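Local coordinates for protein UDP-N-acetylglucosamine pyrophosphorylase (Entamoeba histolytica, PDB 3OC9) that probably catalyses the formation of UDP-N-acetylglucosamine and diphosphate from UTP and N-acetyl-alpha-D-glucosamine 1-phosphate, at residues 161-170 with 266-276; 230-238 with 311-322. All coordinates share one frame; numbering follows the deposited sequence.

Both contacts show elements far apart in sequence brought together beside the large mixed sheet, with chemistry that follows their place in the fold. Contact 1 is mostly buried: helices 160-166 and 169-176 meet helix 268-274 through a phenylalanine, leucines and alanines, and its one direct polar link, a lysine-glutamate salt bridge, lies at an exposed margin. Contact 2 is only partly buried and joins strand 232-236 of a small separate hairpin to the 3-10 segment 312-318, with water molecules doing much of the bonding. Their centres lie about 17 Å apart, yet they touch: F161 packs on V315, Y266 on F312 and F270 on A319, so residues 311-322 lie against both the helical contact and the hairpin.

Contact 1. Residues 161-170 with 266-276; sequences FKALKDNGIL and YSTSFLEKAAE
F161 reaches from helix 160-166 onto helix 268-274 and the tyrosine shortly before it, and three side chains of 266-276 meet its ring. The CB of A274 sits over one face, a CH-pi contact 4.1 Å from the F161 ring centroid. At the ring's edge F161 CE1 meets L271 CD2 at 3.8 Å. The same ring turns its edge to the face of Y266 in a T-shaped pair, with planes 86° apart and centroids separated by 5.7 Å. With CG beside the backbone N (chi1 -52°), the ring extends across the L271 side chain at about a right angle. A275 brings the backbones close: its CB lies 3.7 Å from F161 O and also touches K165 CB. The helix axes come within 9.2 Å, crossing at -102°. The two helices lie within a GT-A-type fold, in which helices flank a mixed sheet; helix 268-274 follows directly from its strand 263-267. A water donates to both F161 O and L271 O, linking one carbonyl from each side. Beyond it, L170 lays CD2 against L271 CB and CD1 along the backbone of L271 and E272. At the exposed margin the extended K165 chain carries NZ to the syn lone pair of E276 OE2, a salt bridge of 3.0 Å. Further out, a Schellman motif with G168 as C-prime residue ends the first helix and leads into the helix bearing L170. S267 OG caps the other helix by accepting from F270 N, while E272 OE2 accepts from N174 ND2.

Contact 2. Residues 230-238 with 311-322; sequences QERIKVVEY and FFFDVFPLATKV
A two-stranded antiparallel hairpin, 225-229 with 232-236, packs against the 3-10 segment 312-318 that leads toward strand 322-326 of the main sheet. Just after the hairpin turn, R232 bends at chi2 (-61°) and brings NH1 to P317 O, a bond of 2.9 Å in both the guanidinium and carbonyl planes. T320 CG2 lies over one face of that guanidinium, 3.6 Å from NH2. Two residues on, the K234 side chain crosses P317 at about a right angle, with CG 3.8 Å from P317 CG, while its NZ turns to E229 in a salt bridge. V235 straddles two rings: CB meets F313 CD2 at 3.8 Å and CG2 meets F316 CE2. Farther on, E237 sets OE1 at the edge of the F311 ring, 3.5 Å from CE2, with carboxylate and ring almost perpendicular. P317 has no N-H to offer I233 O, and waters make the backbone links instead. One accepts from I233 N and donates to F316 O and A319 O; a second accepts from V235 N and donates to F313 O. The arrangement is that of a beta-hairpin packed through side chains and water on a 3-10 connection of a mixed-sheet GT-A-type fold.

Contact 1. Residues 161-170 with 266-276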
# COMPACT_ATOMS: atom_id res chain seq x y z
N PHE A 161 -3.25 7.51 -12.54
CA PHE A 161 -2.35 7.66 -13.70
C PHE A 161 -2.51 9.02 -14.43
O PHE A 161 -1.50 9.69 -14.70
CB PHE A 161 -2.43 6.43 -14.64
CG PHE A 161 -2.21 5.11 -13.91
CD1 PHE A 161 -0.93 4.76 -13.41
CD2 PHE A 161 -3.26 4.22 -13.73
CE1 PHE A 161 -0.72 3.55 -12.74
CE2 PHE A 161 -3.06 3.00 -13.04
CZ PHE A 161 -1.78 2.67 -12.54
N LYS A 162 -3.76 9.45 -14.69
CA LYS A 162 -4.02 10.77 -15.28
C LYS A 162 -3.57 11.91 -14.34
O LYS A 162 -3.00 12.93 -14.79
CB LYS A 162 -5.51 10.91 -15.66
CG LYS A 162 -5.88 12.24 -16.35
CD LYS A 162 -5.16 12.41 -17.68
CE LYS A 162 -5.75 13.58 -18.46
NZ LYS A 162 -4.81 14.12 -19.48
N ALA A 163 -3.81 11.74 -13.04
CA ALA A 163 -3.39 12.74 -12.03
C ALA A 163 -1.87 12.98 -11.97
O ALA A 163 -1.43 14.13 -11.79
CB ALA A 163 -3.94 12.40 -10.63
N LEU A 164 -1.07 11.91 -12.12
CA LEU A 164 0.40 12.07 -12.20
C LEU A 164 0.82 12.93 -13.41
O LEU A 164 1.70 13.80 -13.28
CB LEU A 164 1.12 10.70 -12.23
CG LEU A 164 1.05 9.79 -10.99
CD1 LEU A 164 1.64 8.42 -11.33
CD2 LEU A 164 1.78 10.36 -9.74
N LYS A 165 0.21 12.70 -14.57
CA LYS A 165 0.52 13.51 -15.77
C LYS A 165 0.10 14.98 -15.61
O LYS A 165 0.91 15.90 -15.84
CB LYS A 165 -0.11 12.89 -17.04
CG LYS A 165 0.25 13.68 -18.32
CD LYS A 165 -0.42 13.11 -19.58
CE LYS A 165 -0.28 14.10 -20.75
NZ LYS A 165 -1.27 13.81 -21.83
N ASP A 166 -1.16 15.19 -15.20
CA ASP A 166 -1.77 16.54 -15.11
C ASP A 166 -1.10 17.47 -14.09
O ASP A 166 -1.08 18.69 -14.29
CB ASP A 166 -3.27 16.41 -14.78
CG ASP A 166 -4.11 15.89 -15.96
OD1 ASP A 166 -3.60 15.78 -17.09
OD2 ASP A 166 -5.30 15.58 -15.73
N ASN A 167 -0.53 16.90 -13.02
CA ASN A 167 0.15 17.67 -11.96
C ASN A 167 1.68 17.85 -12.18
O ASN A 167 2.40 18.35 -11.29
CB ASN A 167 -0.14 17.04 -10.59
CG ASN A 167 -1.55 17.32 -10.09
OD1 ASN A 167 -1.83 18.41 -9.58
ND2 ASN A 167 -2.46 16.34 -10.25
N GLY A 168 2.16 17.42 -13.35
CA GLY A 168 3.57 17.55 -13.74
C GLY A 168 4.57 16.59 -13.10
O GLY A 168 5.80 16.80 -13.18
N ILE A 169 4.05 15.55 -12.45
CA ILE A 169 4.90 14.60 -11.71
C ILE A 169 5.70 13.69 -12.65
O ILE A 169 6.86 13.35 -12.34
CB ILE A 169 4.07 13.82 -10.64
CG1 ILE A 169 3.63 14.80 -9.53
CG2 ILE A 169 4.88 12.60 -10.07
CD1 ILE A 169 2.57 14.22 -8.57
N LEU A 170 5.13 13.30 -13.80
CA LEU A 170 5.92 12.52 -14.77
C LEU A 170 7.10 13.34 -15.34
O LEU A 170 8.21 12.81 -15.50
CB LEU A 170 5.04 11.90 -15.88
CG LEU A 170 3.84 11.02 -15.44
CD1 LEU A 170 3.14 10.42 -16.66
CD2 LEU A 170 4.27 9.91 -14.49
N TYR A 266 6.26 -0.03 -10.67
CA TYR A 266 6.07 0.42 -12.06
C TYR A 266 7.31 1.15 -12.61
O TYR A 266 7.89 2.00 -11.90
CB TYR A 266 4.89 1.41 -12.15
CG TYR A 266 3.52 0.94 -11.66
CD1 TYR A 266 2.71 0.13 -12.47
CD2 TYR A 266 3.01 1.37 -10.43
CE1 TYR A 266 1.43 -0.27 -12.04
CE2 TYR A 266 1.72 0.98 -9.99
CZ TYR A 266 0.95 0.16 -10.79
OH TYR A 266 -0.31 -0.23 -10.34
N SER A 267 7.69 0.86 -13.86
CA SER A 267 8.74 1.66 -14.55
C SER A 267 8.15 3.01 -14.97
O SER A 267 6.93 3.11 -15.19
CB SER A 267 9.34 0.89 -15.75
OG SER A 267 8.43 0.84 -16.86
N THR A 268 8.98 4.06 -15.06
CA THR A 268 8.52 5.41 -15.44
C THR A 268 7.95 5.41 -16.87
O THR A 268 6.91 6.04 -17.14
CB THR A 268 9.65 6.48 -15.22
OG1 THR A 268 10.03 6.49 -13.83
CG2 THR A 268 9.18 7.88 -15.62
N SER A 269 8.60 4.67 -17.76
CA SER A 269 8.10 4.51 -19.14
C SER A 269 6.70 3.89 -19.16
O SER A 269 5.84 4.29 -19.98
CB SER A 269 9.08 3.67 -19.98
OG SER A 269 8.62 3.53 -21.31
N PHE A 270 6.44 2.91 -18.26
CA PHE A 270 5.09 2.32 -18.19
C PHE A 270 4.05 3.33 -17.67
O PHE A 270 2.94 3.41 -18.23
CB PHE A 270 5.03 0.97 -17.40
CG PHE A 270 3.62 0.39 -17.36
CD1 PHE A 270 2.81 0.57 -16.25
CD2 PHE A 270 3.08 -0.27 -18.49
CE1 PHE A 270 1.48 0.08 -16.24
CE2 PHE A 270 1.76 -0.76 -18.49
CZ PHE A 270 0.96 -0.60 -17.36
N LEU A 271 4.40 4.11 -16.64
CA LEU A 271 3.50 5.16 -16.13
C LEU A 271 3.13 6.18 -17.24
O LEU A 271 1.99 6.65 -17.30
CB LEU A 271 4.11 5.89 -14.91
CG LEU A 271 4.28 5.08 -13.61
CD1 LEU A 271 5.00 5.91 -12.56
CD2 LEU A 271 2.95 4.54 -13.06
N GLU A 272 4.09 6.49 -18.12
CA GLU A 272 3.79 7.36 -19.29
C GLU A 272 2.73 6.77 -20.23
O GLU A 272 1.82 7.50 -20.68
CB GLU A 272 5.09 7.77 -20.02
CG GLU A 272 5.99 8.69 -19.17
CD GLU A 272 7.39 8.93 -19.75
OE1 GLU A 272 8.04 7.98 -20.24
OE2 GLU A 272 7.85 10.10 -19.68
N LYS A 273 2.81 5.45 -20.49
CA LYS A 273 1.77 4.75 -21.29
C LYS A 273 0.42 4.70 -20.58
O LYS A 273 -0.62 4.97 -21.20
CB LYS A 273 2.20 3.31 -21.66
CG LYS A 273 3.47 3.19 -22.47
CD LYS A 273 3.70 1.72 -22.91
CE LYS A 273 4.86 1.60 -23.91
NZ LYS A 273 6.16 2.15 -23.38
N ALA A 274 0.44 4.40 -19.28
CA ALA A 274 -0.78 4.28 -18.49
C ALA A 274 -1.62 5.57 -18.44
O ALA A 274 -2.87 5.51 -18.41
CB ALA A 274 -0.45 3.80 -17.05
N ALA A 275 -0.94 6.71 -18.45
CA ALA A 275 -1.62 8.02 -18.39
C ALA A 275 -2.54 8.30 -19.59
O ALA A 275 -3.46 9.09 -19.47
CB ALA A 275 -0.59 9.17 -18.21
N GLU A 276 -2.30 7.61 -20.71
CA GLU A 276 -3.08 7.79 -21.95
C GLU A 276 -4.22 6.76 -22.13
O GLU A 276 -5.01 6.88 -23.06
CB GLU A 276 -2.14 7.72 -23.16
CG GLU A 276 -0.91 8.63 -23.04
CD GLU A 276 -1.26 10.11 -23.11
OE1 GLU A 276 -2.18 10.48 -23.87
OE2 GLU A 276 -0.61 10.93 -22.41
O HOH W 1 0.89 7.71 -14.90

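Contact 2. Residues 230-238 with 311-322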
# COMPACT_ATOMS: atom_id res chain seq x y z
N GLN A 230 -5.21 -14.22 -23.49
CA GLN A 230 -4.43 -13.85 -24.70
C GLN A 230 -3.05 -13.25 -24.36
O GLN A 230 -2.65 -12.18 -24.87
CB GLN A 230 -5.26 -12.95 -25.64
CG GLN A 230 -6.48 -13.65 -26.25
CD GLN A 230 -7.00 -12.98 -27.52
OE1 GLN A 230 -7.73 -11.98 -27.46
NE2 GLN A 230 -6.65 -13.55 -28.69
N GLU A 231 -2.35 -13.95 -23.46
CA GLU A 231 -1.01 -13.61 -22.96
C GLU A 231 -0.91 -12.33 -22.11
O GLU A 231 0.19 -11.91 -21.79
CB GLU A 231 0.06 -13.62 -24.08
CG GLU A 231 0.25 -14.99 -24.77
CD GLU A 231 0.63 -16.11 -23.79
OE1 GLU A 231 1.56 -15.92 -22.96
OE2 GLU A 231 0.01 -17.19 -23.87
N ARG A 232 -2.04 -11.72 -21.75
CA ARG A 232 -2.04 -10.53 -20.87
C ARG A 232 -2.55 -10.84 -19.45
O ARG A 232 -3.41 -11.70 -19.30
CB ARG A 232 -2.89 -9.41 -21.48
CG ARG A 232 -2.46 -9.00 -22.91
CD ARG A 232 -1.02 -8.47 -22.89
NE ARG A 232 -0.51 -8.18 -24.23
CZ ARG A 232 -0.46 -6.97 -24.77
NH1 ARG A 232 -0.89 -5.90 -24.11
NH2 ARG A 232 0.03 -6.82 -26.01
N ILE A 233 -2.03 -10.14 -18.43
CA ILE A 233 -2.46 -10.35 -17.02
C ILE A 233 -3.63 -9.45 -16.60
O ILE A 233 -3.62 -8.26 -16.92
CB ILE A 233 -1.25 -10.13 -16.03
CG1 ILE A 233 -0.09 -11.08 -16.35
CG2 ILE A 233 -1.70 -10.24 -14.55
CD1 ILE A 233 -0.41 -12.59 -16.16
N LYS A 234 -4.62 -10.02 -15.89
CA LYS A 234 -5.80 -9.33 -15.36
C LYS A 234 -6.12 -9.76 -13.91
O LYS A 234 -5.71 -10.85 -13.49
CB LYS A 234 -7.06 -9.57 -16.24
CG LYS A 234 -7.01 -8.93 -17.65
CD LYS A 234 -8.21 -9.35 -18.56
CE LYS A 234 -7.99 -8.91 -20.03
NZ LYS A 234 -9.26 -8.93 -20.88
N VAL A 235 -6.82 -8.90 -13.17
CA VAL A 235 -7.42 -9.27 -11.86
C VAL A 235 -8.90 -9.63 -11.99
O VAL A 235 -9.67 -8.87 -12.65
CB VAL A 235 -7.27 -8.13 -10.79
CG1 VAL A 235 -8.04 -8.43 -9.50
CG2 VAL A 235 -5.78 -7.86 -10.47
N VAL A 236 -9.30 -10.76 -11.40
CA VAL A 236 -10.73 -11.09 -11.18
C VAL A 236 -11.08 -10.85 -9.70
O VAL A 236 -10.49 -11.49 -8.82
CB VAL A 236 -11.06 -12.55 -11.64
CG1 VAL A 236 -12.50 -12.97 -11.26
CG2 VAL A 236 -10.86 -12.71 -13.16
N GLU A 237 -12.00 -9.93 -9.42
CA GLU A 237 -12.41 -9.61 -8.02
C GLU A 237 -13.17 -10.77 -7.37
O GLU A 237 -13.79 -11.60 -8.07
CB GLU A 237 -13.25 -8.33 -7.96
CG GLU A 237 -12.56 -7.07 -8.52
CD GLU A 237 -13.40 -5.81 -8.33
OE1 GLU A 237 -14.04 -5.35 -9.31
OE2 GLU A 237 -13.44 -5.28 -7.21
N TYR A 238 -13.15 -10.82 -6.04
CA TYR A 238 -13.71 -11.96 -5.30
C TYR A 238 -15.18 -12.20 -5.65
O TYR A 238 -15.62 -13.36 -5.77
CB TYR A 238 -13.55 -11.75 -3.78
CG TYR A 238 -14.25 -12.80 -2.96
CD1 TYR A 238 -13.66 -14.05 -2.73
CD2 TYR A 238 -15.53 -12.57 -2.43
CE1 TYR A 238 -14.32 -15.03 -1.99
CE2 TYR A 238 -16.18 -13.54 -1.69
CZ TYR A 238 -15.57 -14.77 -1.47
OH TYR A 238 -16.23 -15.74 -0.73
N PHE A 311 -10.70 1.86 -11.66
CA PHE A 311 -9.88 0.98 -10.77
C PHE A 311 -8.43 0.83 -11.32
O PHE A 311 -8.26 0.55 -12.51
CB PHE A 311 -10.51 -0.43 -10.67
CG PHE A 311 -11.83 -0.51 -9.89
CD1 PHE A 311 -12.30 0.56 -9.12
CD2 PHE A 311 -12.55 -1.70 -9.90
CE1 PHE A 311 -13.51 0.45 -8.40
CE2 PHE A 311 -13.75 -1.82 -9.18
CZ PHE A 311 -14.22 -0.74 -8.42
N PHE A 312 -7.41 1.01 -10.49
CA PHE A 312 -6.04 1.05 -11.01
C PHE A 312 -5.62 -0.28 -11.65
O PHE A 312 -4.89 -0.28 -12.64
CB PHE A 312 -4.99 1.53 -9.96
CG PHE A 312 -4.61 0.48 -8.94
CD1 PHE A 312 -3.75 -0.57 -9.29
CD2 PHE A 312 -5.10 0.56 -7.64
CE1 PHE A 312 -3.41 -1.58 -8.35
CE2 PHE A 312 -4.76 -0.43 -6.69
CZ PHE A 312 -3.92 -1.50 -7.05
N PHE A 313 -6.12 -1.40 -11.12
CA PHE A 313 -5.71 -2.73 -11.62
C PHE A 313 -6.25 -3.09 -13.01
O PHE A 313 -5.77 -4.03 -13.65
CB PHE A 313 -5.92 -3.85 -10.57
CG PHE A 313 -7.30 -3.88 -9.95
CD1 PHE A 313 -7.51 -3.31 -8.69
CD2 PHE A 313 -8.38 -4.46 -10.62
CE1 PHE A 313 -8.79 -3.32 -8.10
CE2 PHE A 313 -9.67 -4.49 -10.03
CZ PHE A 313 -9.87 -3.90 -8.77
N ASP A 314 -7.23 -2.32 -13.51
CA ASP A 314 -7.65 -2.50 -14.91
C ASP A 314 -6.59 -2.06 -15.93
O ASP A 314 -6.76 -2.30 -17.13
CB ASP A 314 -9.01 -1.79 -15.20
CG ASP A 314 -10.21 -2.52 -14.57
OD1 ASP A 314 -10.21 -3.78 -14.48
OD2 ASP A 314 -11.18 -1.83 -14.15
N VAL A 315 -5.48 -1.46 -15.45
CA VAL A 315 -4.33 -1.11 -16.32
C VAL A 315 -3.38 -2.30 -16.60
O VAL A 315 -2.63 -2.26 -17.58
CB VAL A 315 -3.54 0.15 -15.81
CG1 VAL A 315 -2.42 -0.22 -14.83
CG2 VAL A 315 -2.98 0.94 -17.01
N PHE A 316 -3.47 -3.35 -15.78
CA PHE A 316 -2.53 -4.50 -15.91
C PHE A 316 -2.41 -5.13 -17.33
O PHE A 316 -1.29 -5.46 -17.75
CB PHE A 316 -2.79 -5.61 -14.85
CG PHE A 316 -2.49 -5.23 -13.38
CD1 PHE A 316 -1.95 -3.99 -13.00
CD2 PHE A 316 -2.76 -6.17 -12.37
CE1 PHE A 316 -1.69 -3.69 -11.61
CE2 PHE A 316 -2.51 -5.89 -10.97
CZ PHE A 316 -1.96 -4.65 -10.60
N PRO A 317 -3.54 -5.29 -18.08
CA PRO A 317 -3.41 -5.94 -19.41
C PRO A 317 -2.71 -5.09 -20.51
O PRO A 317 -2.37 -5.61 -21.60
CB PRO A 317 -4.85 -6.31 -19.81
CG PRO A 317 -5.75 -5.60 -18.84
CD PRO A 317 -4.95 -5.18 -17.63
N LEU A 318 -2.46 -3.81 -20.21
CA LEU A 318 -1.66 -2.95 -21.12
C LEU A 318 -0.18 -3.38 -21.21
O LEU A 318 0.48 -3.20 -22.25
CB LEU A 318 -1.78 -1.47 -20.69
CG LEU A 318 -1.06 -0.37 -21.50
CD1 LEU A 318 -1.58 -0.28 -22.94
CD2 LEU A 318 -1.19 0.98 -20.81
N ALA A 319 0.34 -3.95 -20.12
CA ALA A 319 1.76 -4.37 -20.06
C ALA A 319 2.10 -5.66 -20.84
O ALA A 319 1.28 -6.58 -20.88
CB ALA A 319 2.19 -4.51 -18.60
N THR A 320 3.31 -5.73 -21.42
CA THR A 320 3.81 -7.00 -22.03
C THR A 320 4.93 -7.69 -21.21
O THR A 320 5.28 -8.86 -21.47
CB THR A 320 4.34 -6.85 -23.50
OG1 THR A 320 5.45 -5.95 -23.54
CG2 THR A 320 3.25 -6.36 -24.47
N LYS A 321 5.51 -6.97 -20.24
CA LYS A 321 6.58 -7.55 -19.40
C LYS A 321 6.18 -7.41 -17.92
O LYS A 321 6.27 -6.31 -17.34
CB LYS A 321 7.92 -6.87 -19.65
CG LYS A 321 8.40 -6.99 -21.11
CD LYS A 321 9.71 -6.23 -21.34
CE LYS A 321 10.95 -6.97 -20.83
NZ LYS A 321 10.91 -8.44 -21.08
N VAL A 322 5.72 -8.52 -17.33
CA VAL A 322 5.20 -8.50 -15.93
C VAL A 322 5.85 -9.63 -15.11
O VAL A 322 5.89 -10.79 -15.57
CB VAL A 322 3.65 -8.72 -15.91
CG1 VAL A 322 3.10 -8.81 -14.45
CG2 VAL A 322 2.90 -7.63 -16.71
O HOH W 2 2.87 -10.51 -22.81
O HOH W 3 -0.26 -7.82 -18.82
O HOH W 4 -7.12 -6.39 -14.55
O HOH W 5 -10.50 -5.98 -12.68